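Local coordinates for protein Exo-arabinanase (Penicillium chrysogenum, PDB 3A72) that hydrolyses alpha-1,5-linked L-arabinan, probably releasing arabinobiose from the chain end, and holds arabinofuranose units in a pocket of its six-bladed beta-propeller, at residues Tyr81-Tyr86 and Trp150-Ala156; Tyr164-Gln168 and Arg204-Val210. All coordinates share one frame; numbering follows the deposited sequence.

Contact 1. Residues Tyr81-Tyr86 and Trp150-Ala156; sequences YQPFLY and WEPFLLA. With AHR (alpha-L-arabinofuranose), chain B; AHR (alpha-L-arabinofuranose), chain C.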
ATOM      1  N   TYR A  81       5.576 -10.801  -3.513  1.00  4.65           N
ATOM      2  CA  TYR A  81       4.422 -10.229  -2.838  1.00  4.18           C
ATOM      3  C   TYR A  81       4.682  -8.750  -2.431  1.00  4.28           C
ATOM      4  O   TYR A  81       5.786  -8.380  -2.029  1.00  4.67           O
ATOM      5  CB  TYR A  81       4.053 -10.958  -1.573  1.00  4.45           C
ATOM      6  CG  TYR A  81       3.357 -12.302  -1.711  1.00  4.66           C
ATOM      7  CD1 TYR A  81       2.880 -12.800  -2.932  1.00  5.05           C
ATOM      8  CD2 TYR A  81       3.163 -13.086  -0.561  1.00  4.77           C
ATOM      9  CE1 TYR A  81       2.241 -14.047  -2.992  1.00  4.95           C
ATOM     10  CE2 TYR A  81       2.548 -14.296  -0.618  1.00  4.83           C
ATOM     11  CZ  TYR A  81       2.086 -14.779  -1.850  1.00  5.06           C
ATOM     12  OH  TYR A  81       1.425 -16.006  -1.937  1.00  5.98           O
ATOM     13  N   GLN A  82       3.605  -7.982  -2.504  1.00  4.01           N
ATOM     14  CA  GLN A  82       3.463  -6.750  -1.732  1.00  4.17           C
ATOM     15  C   GLN A  82       4.537  -5.693  -2.027  1.00  4.05           C
ATOM     16  O   GLN A  82       5.203  -5.189  -1.153  1.00  5.00           O
ATOM     17  CB  GLN A  82       3.422  -7.092  -0.238  1.00  4.38           C
ATOM     18  CG  GLN A  82       2.228  -7.985   0.080  1.00  4.27           C
ATOM     19  CD  GLN A  82       2.485  -9.119   1.043  1.00  3.94           C
ATOM     20  OE1 GLN A  82       3.428  -9.069   1.859  1.00  4.50           O
ATOM     21  NE2 GLN A  82       1.634 -10.124   0.997  1.00  4.55           N
ATOM     22  N   PRO A  83       4.629  -5.289  -3.312  1.00  4.06           N
ATOM     23  CA  PRO A  83       5.530  -4.187  -3.653  1.00  4.46           C
ATOM     24  C   PRO A  83       5.016  -2.887  -3.069  1.00  4.63           C
ATOM     25  O   PRO A  83       3.857  -2.731  -2.648  1.00  6.56           O
ATOM     26  CB  PRO A  83       5.456  -4.144  -5.187  1.00  4.83           C
ATOM     27  CG  PRO A  83       4.053  -4.610  -5.490  1.00  5.58           C
ATOM     28  CD  PRO A  83       3.823  -5.707  -4.454  1.00  5.14           C
ATOM     29  N   PHE A  84       5.877  -1.878  -3.083  1.00  4.26           N
ATOM     30  CA  PHE A  84       5.537  -0.506  -2.690  1.00  4.40           C
ATOM     31  C   PHE A  84       6.542   0.415  -3.326  1.00  4.27           C
ATOM     32  O   PHE A  84       7.751   0.261  -3.110  1.00  5.61           O
ATOM     33  CB  PHE A  84       5.556  -0.308  -1.147  1.00  4.69           C
ATOM     34  CG  PHE A  84       4.949   1.014  -0.786  1.00  4.10           C
ATOM     35  CD1 PHE A  84       3.593   1.155  -0.755  1.00  4.77           C
ATOM     36  CD2 PHE A  84       5.710   2.143  -0.558  1.00  4.57           C
ATOM     37  CE1 PHE A  84       2.965   2.338  -0.518  1.00  5.26           C
ATOM     38  CE2 PHE A  84       5.110   3.356  -0.303  1.00  5.03           C
ATOM     39  CZ  PHE A  84       3.745   3.471  -0.273  1.00  4.81           C
ATOM     40  N   LEU A  85       6.090   1.400  -4.108  1.00  4.41           N
ATOM     41  CA  LEU A  85       6.913   2.421  -4.733  1.00  4.63           C
ATOM     42  C   LEU A  85       6.923   3.693  -3.907  1.00  4.51           C
ATOM     43  O   LEU A  85       5.862   4.121  -3.434  1.00  5.24           O
ATOM     44  CB  LEU A  85       6.441   2.725  -6.141  1.00  4.62           C
ATOM     45  CG  LEU A  85       6.736   1.657  -7.174  1.00  5.13           C
ATOM     46  CD1 LEU A  85       5.886   1.914  -8.415  1.00  6.46           C
ATOM     47  CD2 LEU A  85       8.218   1.679  -7.546  1.00  7.20           C
ATOM     48  N   TYR A  86       8.095   4.340  -3.791  1.00  4.63           N
ATOM     49  CA  TYR A  86       8.153   5.587  -3.023  1.00  4.77           C
ATOM     50  C   TYR A  86       9.272   6.502  -3.543  1.00  4.80           C
ATOM     51  O   TYR A  86      10.451   6.133  -3.484  1.00  5.65           O
ATOM     52  CB  TYR A  86       8.432   5.305  -1.556  1.00  4.81           C
ATOM     53  CG  TYR A  86       8.276   6.490  -0.655  1.00  4.61           C
ATOM     54  CD1 TYR A  86       7.116   7.264  -0.647  1.00  5.72           C
ATOM     55  CD2 TYR A  86       9.284   6.879   0.222  1.00  5.73           C
ATOM     56  CE1 TYR A  86       6.965   8.357   0.173  1.00  5.53           C
ATOM     57  CE2 TYR A  86       9.139   7.976   1.086  1.00  5.99           C
ATOM     58  CZ  TYR A  86       7.991   8.689   1.048  1.00  5.37           C
ATOM     59  OH  TYR A  86       7.862   9.772   1.931  1.00  6.26           O
ATOM     60  N   TRP A 150       4.925  -8.941   6.146  1.00  4.06           N
ATOM     61  CA  TRP A 150       4.118  -8.612   4.979  1.00  3.94           C
ATOM     62  C   TRP A 150       3.970  -7.110   4.768  1.00  3.93           C
ATOM     63  O   TRP A 150       3.954  -6.323   5.731  1.00  4.36           O
ATOM     64  CB  TRP A 150       2.752  -9.123   5.181  1.00  4.78           C
ATOM     65  CG  TRP A 150       2.354 -10.437   5.745  1.00  4.20           C
ATOM     66  CD1 TRP A 150       1.941 -10.697   7.015  1.00  4.34           C
ATOM     67  CD2 TRP A 150       2.221 -11.677   5.019  1.00  4.34           C
ATOM     68  NE1 TRP A 150       1.614 -11.995   7.093  1.00  4.50           N
ATOM     69  CE2 TRP A 150       1.725 -12.635   5.907  1.00  4.14           C
ATOM     70  CE3 TRP A 150       2.494 -12.051   3.709  1.00  4.65           C
ATOM     71  CZ2 TRP A 150       1.442 -13.925   5.529  1.00  4.67           C
ATOM     72  CZ3 TRP A 150       2.189 -13.351   3.313  1.00  4.85           C
ATOM     73  CH2 TRP A 150       1.667 -14.260   4.234  1.00  4.97           C
ATOM     74  N   GLU A 151       3.692  -6.706   3.536  1.00  4.00           N
ATOM     75  CA  GLU A 151       2.933  -5.461   3.263  1.00  3.98           C
ATOM     76  C   GLU A 151       3.661  -4.172   3.688  1.00  3.96           C
ATOM     77  O   GLU A 151       3.108  -3.356   4.438  1.00  4.17           O
ATOM     78  CB  GLU A 151       1.551  -5.541   3.867  1.00  4.33           C
ATOM     79  CG  GLU A 151       0.694  -6.669   3.281  1.00  4.23           C
ATOM     80  CD  GLU A 151      -0.217  -7.345   4.251  1.00  4.58           C
ATOM     81  OE1 GLU A 151      -0.266  -7.064   5.450  1.00  4.78           O
ATOM     82  OE2 GLU A 151      -0.997  -8.296   3.788  1.00  5.42           O
ATOM     83  N   PRO A 152       4.842  -3.906   3.169  1.00  4.01           N
ATOM     84  CA  PRO A 152       5.534  -2.667   3.511  1.00  4.01           C
ATOM     85  C   PRO A 152       4.808  -1.407   3.006  1.00  3.98           C
ATOM     86  O   PRO A 152       4.215  -1.392   1.900  1.00  4.36           O
ATOM     87  CB  PRO A 152       6.884  -2.768   2.805  1.00  4.38           C
ATOM     88  CG  PRO A 152       6.613  -3.693   1.638  1.00  4.66           C
ATOM     89  CD  PRO A 152       5.645  -4.724   2.199  1.00  4.57           C
ATOM     90  N   PHE A 153       4.920  -0.361   3.799  1.00  4.21           N
ATOM     91  CA  PHE A 153       4.476   0.987   3.448  1.00  3.92           C
ATOM     92  C   PHE A 153       5.590   1.948   3.871  1.00  3.89           C
ATOM     93  O   PHE A 153       6.017   1.881   5.031  1.00  4.99           O
ATOM     94  CB  PHE A 153       3.140   1.340   4.142  1.00  4.10           C
ATOM     95  CG  PHE A 153       2.589   2.674   3.661  1.00  3.98           C
ATOM     96  CD1 PHE A 153       1.718   2.705   2.591  1.00  4.23           C
ATOM     97  CD2 PHE A 153       2.994   3.856   4.239  1.00  4.39           C
ATOM     98  CE1 PHE A 153       1.289   3.911   2.072  1.00  4.81           C
ATOM     99  CE2 PHE A 153       2.568   5.076   3.714  1.00  4.37           C
ATOM    100  CZ  PHE A 153       1.739   5.091   2.647  1.00  5.02           C
ATOM    101  N   LEU A 154       6.065   2.777   2.969  1.00  4.63           N
ATOM    102  CA  LEU A 154       7.208   3.660   3.210  1.00  4.81           C
ATOM    103  C   LEU A 154       6.772   5.120   3.372  1.00  4.36           C
ATOM    104  O   LEU A 154       5.932   5.592   2.616  1.00  5.16           O
ATOM    105  CB  LEU A 154       8.217   3.586   2.058  1.00  5.15           C
ATOM    106  CG  LEU A 154       8.836   2.211   1.780  1.00  5.17           C
ATOM    107  CD1 LEU A 154       9.756   2.257   0.584  1.00  5.44           C
ATOM    108  CD2 LEU A 154       9.607   1.663   2.990  1.00  7.08           C
ATOM    109  N   LEU A 155       7.399   5.810   4.321  1.00  4.86           N
ATOM    110  CA  LEU A 155       7.113   7.220   4.572  1.00  5.12           C
ATOM    111  C   LEU A 155       8.373   7.873   5.119  1.00  5.15           C
ATOM    112  O   LEU A 155       8.951   7.337   6.096  1.00  6.17           O
ATOM    113  CB  LEU A 155       5.973   7.347   5.546  1.00  6.44           C
ATOM    114  CG  LEU A 155       5.549   8.782   5.968  1.00  7.75           C
ATOM    115  CD1 LEU A 155       4.030   8.916   6.054  1.00 12.83           C
ATOM    116  CD2 LEU A 155       6.185   9.167   7.241  1.00 11.82           C
ATOM    117  N   ALA A 156       8.825   8.969   4.575  1.00  5.60           N
ATOM    118  CA  ALA A 156       9.958   9.729   5.095  1.00  6.20           C
ATOM    119  C   ALA A 156       9.477  10.871   5.981  1.00  7.12           C
ATOM    120  O   ALA A 156       8.451  11.500   5.727  1.00  8.24           O
ATOM    121  CB  ALA A 156      10.811  10.271   3.959  1.00  7.61           C
TER
HETATM  122  O5  AHR B   1      -2.067 -12.656   2.701  1.00  4.41           O
HETATM  123  C5  AHR B   1      -1.371 -11.893   3.739  1.00  4.63           C
HETATM  124  C4  AHR B   1      -2.394 -11.387   4.715  1.00  4.71           C
HETATM  125  O4  AHR B   1      -3.184 -10.387   4.055  1.00  4.82           O
HETATM  126  C3  AHR B   1      -1.770 -10.694   5.921  1.00  4.55           C
HETATM  127  O3  AHR B   1      -1.519 -11.660   6.957  1.00  4.87           O
HETATM  128  C2  AHR B   1      -2.867  -9.675   6.313  1.00  4.67           C
HETATM  129  O2  AHR B   1      -2.344  -8.471   6.871  1.00  4.52           O
HETATM  130  C1  AHR B   1      -3.649  -9.439   5.022  1.00  4.63           C
HETATM  131  O1  AHR B   1      -5.057  -9.761   5.215  1.00  5.43           O
HETATM  132  O5  AHR C   2      -0.290 -10.189  -1.199  1.00  4.82           O
HETATM  133  C5  AHR C   2      -0.469 -11.608  -1.480  1.00  4.71           C
HETATM  134  C4  AHR C   2      -1.398 -12.190  -0.436  1.00  4.80           C
HETATM  135  O4  AHR C   2      -0.726 -12.110   0.867  1.00  5.02           O
HETATM  136  C3  AHR C   2      -1.576 -13.693  -0.610  1.00  4.85           C
HETATM  137  O3  AHR C   2      -2.622 -14.001  -1.552  1.00  5.80           O
HETATM  138  C2  AHR C   2      -2.023 -14.091   0.812  1.00  4.90           C
HETATM  139  O2  AHR C   2      -1.734 -15.474   1.117  1.00  6.30           O
HETATM  140  C1  AHR C   2      -1.196 -13.159   1.710  1.00  4.50           C
HETATM  141  O   HOH W   1       3.133  -3.403   0.346  1.00  5.15           O

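Contact 2. Residues Tyr164-Gln168 and Arg204-Val210; sequences YYSDQ and RPGMPVV. With AHR (alpha-L-arabinofuranose), chain B.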
ATOM      1  N   TYR A 164       6.581   0.797   7.649  1.00  4.71           N
ATOM      2  CA  TYR A 164       5.498   0.121   8.391  1.00  4.57           C
ATOM      3  C   TYR A 164       5.214  -1.194   7.709  1.00  4.66           C
ATOM      4  O   TYR A 164       5.208  -1.266   6.477  1.00  5.64           O
ATOM      5  CB  TYR A 164       4.243   0.966   8.385  1.00  5.03           C
ATOM      6  CG  TYR A 164       4.359   2.393   8.900  1.00  4.82           C
ATOM      7  CD1 TYR A 164       4.208   2.708  10.234  1.00  4.88           C
ATOM      8  CD2 TYR A 164       4.609   3.443   7.985  1.00  5.60           C
ATOM      9  CE1 TYR A 164       4.310   4.020  10.669  1.00  5.05           C
ATOM     10  CE2 TYR A 164       4.690   4.741   8.412  1.00  5.40           C
ATOM     11  CZ  TYR A 164       4.547   5.043   9.762  1.00  5.41           C
ATOM     12  OH  TYR A 164       4.619   6.358  10.135  1.00  6.85           O
ATOM     13  N   TYR A 165       4.898  -2.241   8.476  1.00  4.30           N
ATOM     14  CA  TYR A 165       4.570  -3.547   7.867  1.00  4.16           C
ATOM     15  C   TYR A 165       3.819  -4.368   8.881  1.00  3.97           C
ATOM     16  O   TYR A 165       3.704  -4.043  10.061  1.00  5.09           O
ATOM     17  CB  TYR A 165       5.810  -4.243   7.305  1.00  4.50           C
ATOM     18  CG  TYR A 165       6.922  -4.535   8.289  1.00  4.36           C
ATOM     19  CD1 TYR A 165       6.997  -5.771   8.914  1.00  4.77           C
ATOM     20  CD2 TYR A 165       7.911  -3.604   8.595  1.00  5.06           C
ATOM     21  CE1 TYR A 165       8.015  -6.045   9.802  1.00  4.79           C
ATOM     22  CE2 TYR A 165       8.925  -3.883   9.458  1.00  5.22           C
ATOM     23  CZ  TYR A 165       8.980  -5.095  10.067  1.00  4.78           C
ATOM     24  OH  TYR A 165       9.989  -5.361  10.973  1.00  5.70           O
ATOM     25  N   SER A 166       3.225  -5.473   8.380  1.00  4.02           N
ATOM     26  CA  SER A 166       2.529  -6.437   9.191  1.00  3.94           C
ATOM     27  C   SER A 166       3.487  -7.548   9.631  1.00  4.01           C
ATOM     28  O   SER A 166       4.328  -7.963   8.818  1.00  4.76           O
ATOM     29  CB  SER A 166       1.357  -7.043   8.446  1.00  4.56           C
ATOM     30  OG  SER A 166       0.515  -6.048   7.893  1.00  5.25           O
ATOM     31  N   ASP A 167       3.351  -8.024  10.863  1.00  4.44           N
ATOM     32  CA  ASP A 167       4.352  -8.891  11.458  1.00  4.52           C
ATOM     33  C   ASP A 167       3.694 -10.036  12.183  1.00  4.18           C
ATOM     34  O   ASP A 167       2.880  -9.791  13.095  1.00  5.23           O
ATOM     35  CB  ASP A 167       5.204  -8.072  12.414  1.00  5.03           C
ATOM     36  CG  ASP A 167       6.446  -8.727  12.919  1.00  5.90           C
ATOM     37  OD1 ASP A 167       6.725  -9.887  12.505  1.00  5.85           O
ATOM     38  OD2 ASP A 167       7.185  -8.090  13.700  1.00  7.97           O
ATOM     39  N   GLN A 168       4.023 -11.272  11.859  1.00  4.58           N
ATOM     40  CA  GLN A 168       3.589 -12.426  12.582  1.00  4.37           C
ATOM     41  C   GLN A 168       4.696 -13.042  13.460  1.00  4.81           C
ATOM     42  O   GLN A 168       4.475 -14.101  14.074  1.00  5.73           O
ATOM     43  CB  GLN A 168       3.031 -13.506  11.647  1.00  4.76           C
ATOM     44  CG  GLN A 168       1.699 -13.092  10.995  1.00  4.96           C
ATOM     45  CD  GLN A 168       1.027 -14.212  10.270  1.00  5.02           C
ATOM     46  OE1 GLN A 168       0.946 -15.404  10.787  1.00  8.22           O
ATOM     47  NE2 GLN A 168       0.441 -13.970   9.198  1.00  3.71           N
ATOM     48  N   ARG A 204      -6.033 -10.083  14.273  1.00  5.49           N
ATOM     49  CA  ARG A 204      -5.038  -9.935  13.206  1.00  5.00           C
ATOM     50  C   ARG A 204      -5.242  -8.558  12.561  1.00  4.77           C
ATOM     51  O   ARG A 204      -5.754  -8.418  11.441  1.00  5.22           O
ATOM     52  CB  ARG A 204      -5.142 -11.073  12.141  1.00  5.49           C
ATOM     53  CG  ARG A 204      -4.805 -12.427  12.740  1.00  5.46           C
ATOM     54  CD  ARG A 204      -5.072 -13.584  11.719  1.00  5.98           C
ATOM     55  NE  ARG A 204      -4.286 -13.393  10.529  1.00  5.57           N
ATOM     56  CZ  ARG A 204      -3.022 -13.694  10.376  1.00  5.42           C
ATOM     57  NH1 ARG A 204      -2.365 -14.393  11.276  1.00  6.00           N
ATOM     58  NH2 ARG A 204      -2.426 -13.302   9.279  1.00  6.13           N
ATOM     59  N   PRO A 205      -4.807  -7.484  13.240  1.00  4.75           N
ATOM     60  CA  PRO A 205      -4.693  -6.197  12.559  1.00  4.71           C
ATOM     61  C   PRO A 205      -3.659  -6.343  11.448  1.00  4.30           C
ATOM     62  O   PRO A 205      -2.635  -7.052  11.626  1.00  4.94           O
ATOM     63  CB  PRO A 205      -4.249  -5.269  13.682  1.00  5.22           C
ATOM     64  CG  PRO A 205      -3.410  -6.150  14.574  1.00  5.28           C
ATOM     65  CD  PRO A 205      -4.189  -7.449  14.604  1.00  5.31           C
ATOM     66  N   GLY A 206      -3.863  -5.678  10.321  1.00  4.19           N
ATOM     67  CA  GLY A 206      -2.950  -5.787   9.191  1.00  4.47           C
ATOM     68  C   GLY A 206      -3.114  -4.654   8.219  1.00  4.03           C
ATOM     69  O   GLY A 206      -4.087  -3.905   8.191  1.00  4.35           O
ATOM     70  N   MET A 207      -2.132  -4.567   7.303  1.00  4.02           N
ATOM     71  CA  MET A 207      -2.174  -3.793   6.087  1.00  3.97           C
ATOM     72  C   MET A 207      -2.155  -2.293   6.348  1.00  4.08           C
ATOM     73  O   MET A 207      -3.062  -1.558   5.998  1.00  4.72           O
ATOM     74  CB  MET A 207      -3.376  -4.172   5.220  1.00  4.66           C
ATOM     75  CG  MET A 207      -3.457  -5.690   4.996  1.00  4.46           C
ATOM     76  SD  MET A 207      -4.574  -6.211   3.666  1.00  4.82           S
ATOM     77  CE  MET A 207      -3.534  -5.873   2.236  1.00  4.86           C
ATOM     78  N   PRO A 208      -1.043  -1.791   6.947  1.00  4.33           N
ATOM     79  CA  PRO A 208      -0.994  -0.371   7.328  1.00  4.23           C
ATOM     80  C   PRO A 208      -0.751   0.531   6.149  1.00  3.97           C
ATOM     81  O   PRO A 208       0.177   0.301   5.341  1.00  4.47           O
ATOM     82  CB  PRO A 208       0.195  -0.333   8.306  1.00  5.22           C
ATOM     83  CG  PRO A 208       1.116  -1.451   7.811  1.00  4.86           C
ATOM     84  CD  PRO A 208       0.179  -2.531   7.321  1.00  4.87           C
ATOM     85  N   VAL A 209      -1.529   1.622   6.082  1.00  4.03           N
ATOM     86  CA  VAL A 209      -1.337   2.641   5.071  1.00  4.08           C
ATOM     87  C   VAL A 209      -1.456   3.997   5.785  1.00  4.08           C
ATOM     88  O   VAL A 209      -2.348   4.164   6.625  1.00  4.96           O
ATOM     89  CB  VAL A 209      -2.324   2.502   3.904  1.00  4.42           C
ATOM     90  CG1 VAL A 209      -2.254   3.688   2.943  1.00  4.84           C
ATOM     91  CG2 VAL A 209      -2.113   1.190   3.164  1.00  5.16           C
ATOM     92  N   VAL A 210      -0.589   4.959   5.461  1.00  4.17           N
ATOM     93  CA  VAL A 210      -0.543   6.234   6.202  1.00  4.58           C
ATOM     94  C   VAL A 210      -0.680   7.372   5.215  1.00  4.53           C
ATOM     95  O   VAL A 210      -0.096   7.340   4.120  1.00  4.93           O
ATOM     96  CB  VAL A 210       0.755   6.352   6.998  1.00  5.37           C
ATOM     97  CG1 VAL A 210       0.791   7.638   7.800  1.00  7.35           C
ATOM     98  CG2 VAL A 210       0.931   5.174   7.924  1.00  7.23           C
TER
HETATM   99  O5  AHR B   1      -2.067 -12.656   2.701  1.00  4.41           O
HETATM  100  C5  AHR B   1      -1.371 -11.893   3.739  1.00  4.63           C
HETATM  101  C4  AHR B   1      -2.394 -11.387   4.715  1.00  4.71           C
HETATM  102  O4  AHR B   1      -3.184 -10.387   4.055  1.00  4.82           O
HETATM  103  C3  AHR B   1      -1.770 -10.694   5.921  1.00  4.55           C
HETATM  104  O3  AHR B   1      -1.519 -11.660   6.957  1.00  4.87           O
HETATM  105  C2  AHR B   1      -2.867  -9.675   6.313  1.00  4.67           C
HETATM  106  O2  AHR B   1      -2.344  -8.471   6.871  1.00  4.52           O
HETATM  107  C1  AHR B   1      -3.649  -9.439   5.022  1.00  4.63           C
HETATM  108  O1  AHR B   1      -5.057  -9.761   5.215  1.00  5.43           O

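Contact 1. Residues Tyr81-Tyr86 and Trp150-Ala156
Gln82 reaches across to Trp150 and Glu151 at the sugar-binding end of the contact. Its CB lies 3.9 Å from Glu151 CA, and CG packs on Glu151 CG. The chain then bends at chi2 (138°), which turns the amide so that both ends are used. Gln82 OE1 accepts the backbone N-H of Glu151 (2.9 Å) from above the carbonyl plane, in a bent bond, while Gln82 NE2 gives a nearly straight bond (170°) to O5 of the chain C arabinofuranose, 2.9 Å away. The amide is thus gripped between protein backbone and ligand. Beside it, Tyr81 lays a ring face under C5 of the same sugar and meets CZ3 of Trp150 at its edge, while the Trp150 indole carries C5 of the chain B sugar over one face. Farther along, the Phe84 ring covers CA of Phe153, and the two rings meet obliquely, centroids 4.6 Å apart. At the far end Tyr86 OH accepts the N-H of Ala156 (2.9 Å). Strands 82-87 and 149-157 are the innermost of successive propeller blades; within them 82-86 and 150-156 run nearly parallel, with strand 23-30 flanking Gln82 and Phe84, and strand 204-212 flanking Glu151 and Phe153.

Contact 2. Residues Tyr164-Gln168 and Arg204-Val210
The Tyr164 ring takes CG2 of Val210 over one face, 4.1 Å from the ring centroid and offset toward the rim, a CH-pi contact in which the two side chains cross at about a right angle. The guanidinium of Arg204 is approached at its edge, near its own plane, by the Gln168 amide and by O3 of the chain B arabinofuranose, which lies 3.0 Å from Arg204 NH2. Amide and guanidinium planes stand 79° apart. The bend of the Arg204 chain at chi3 swings its end toward the sugar, and Asn144 takes a hydrogen bond from NH1. Between these two ends, Ser166 OG accepts the backbone N-H of Met207 in an almost straight bond (3.1 Å, 176°). Ser166 OG sits beside its own backbone N (chi1 -52°), which directs it across to strand 204-212, where it also touches CD of Pro208 at 3.6 Å. Pro208 CG meets CB of Tyr164 (4.0 Å), continuing the apolar part toward Val210. CA of Gly206 and CG of Met207 border O2 of the sugar, 3.6 Å and 3.5 Å away respectively, and SD of Met207 lies near its C1. The contact therefore changes character along its length, from an apolar seam between the two blades to a polar wall of the glycan pocket. Ser166 OG is also hydrogen-bonded to Glu151 OE1, so one hydroxyl ties a backbone N-H to a carboxylate that borders the sugar, an arrangement consistent with a second-shell role for Ser166 in positioning that carboxylate.

Contact 1 (81-86 with 150-156) closes before contact 2 (164-168 with 204-210) opens, and their centres lie about 11 Å apart. They share one four-stranded antiparallel sheet: strands 149-157 and 160-167 follow each other in the chain and are neighbours in it, joined by backbone hydrogen bonds, among them the probable one from Phe153 N to Tyr164 O (2.8 Å). Contact 1 connects this blade to the one before it, whereas contact 2 connects it to the one after, so three consecutive blades of the propeller are joined. Both contacts touch the chain B arabinofuranose, and together they supply nine of the pocket's sixteen residues, placing the glycan site where these blades converge.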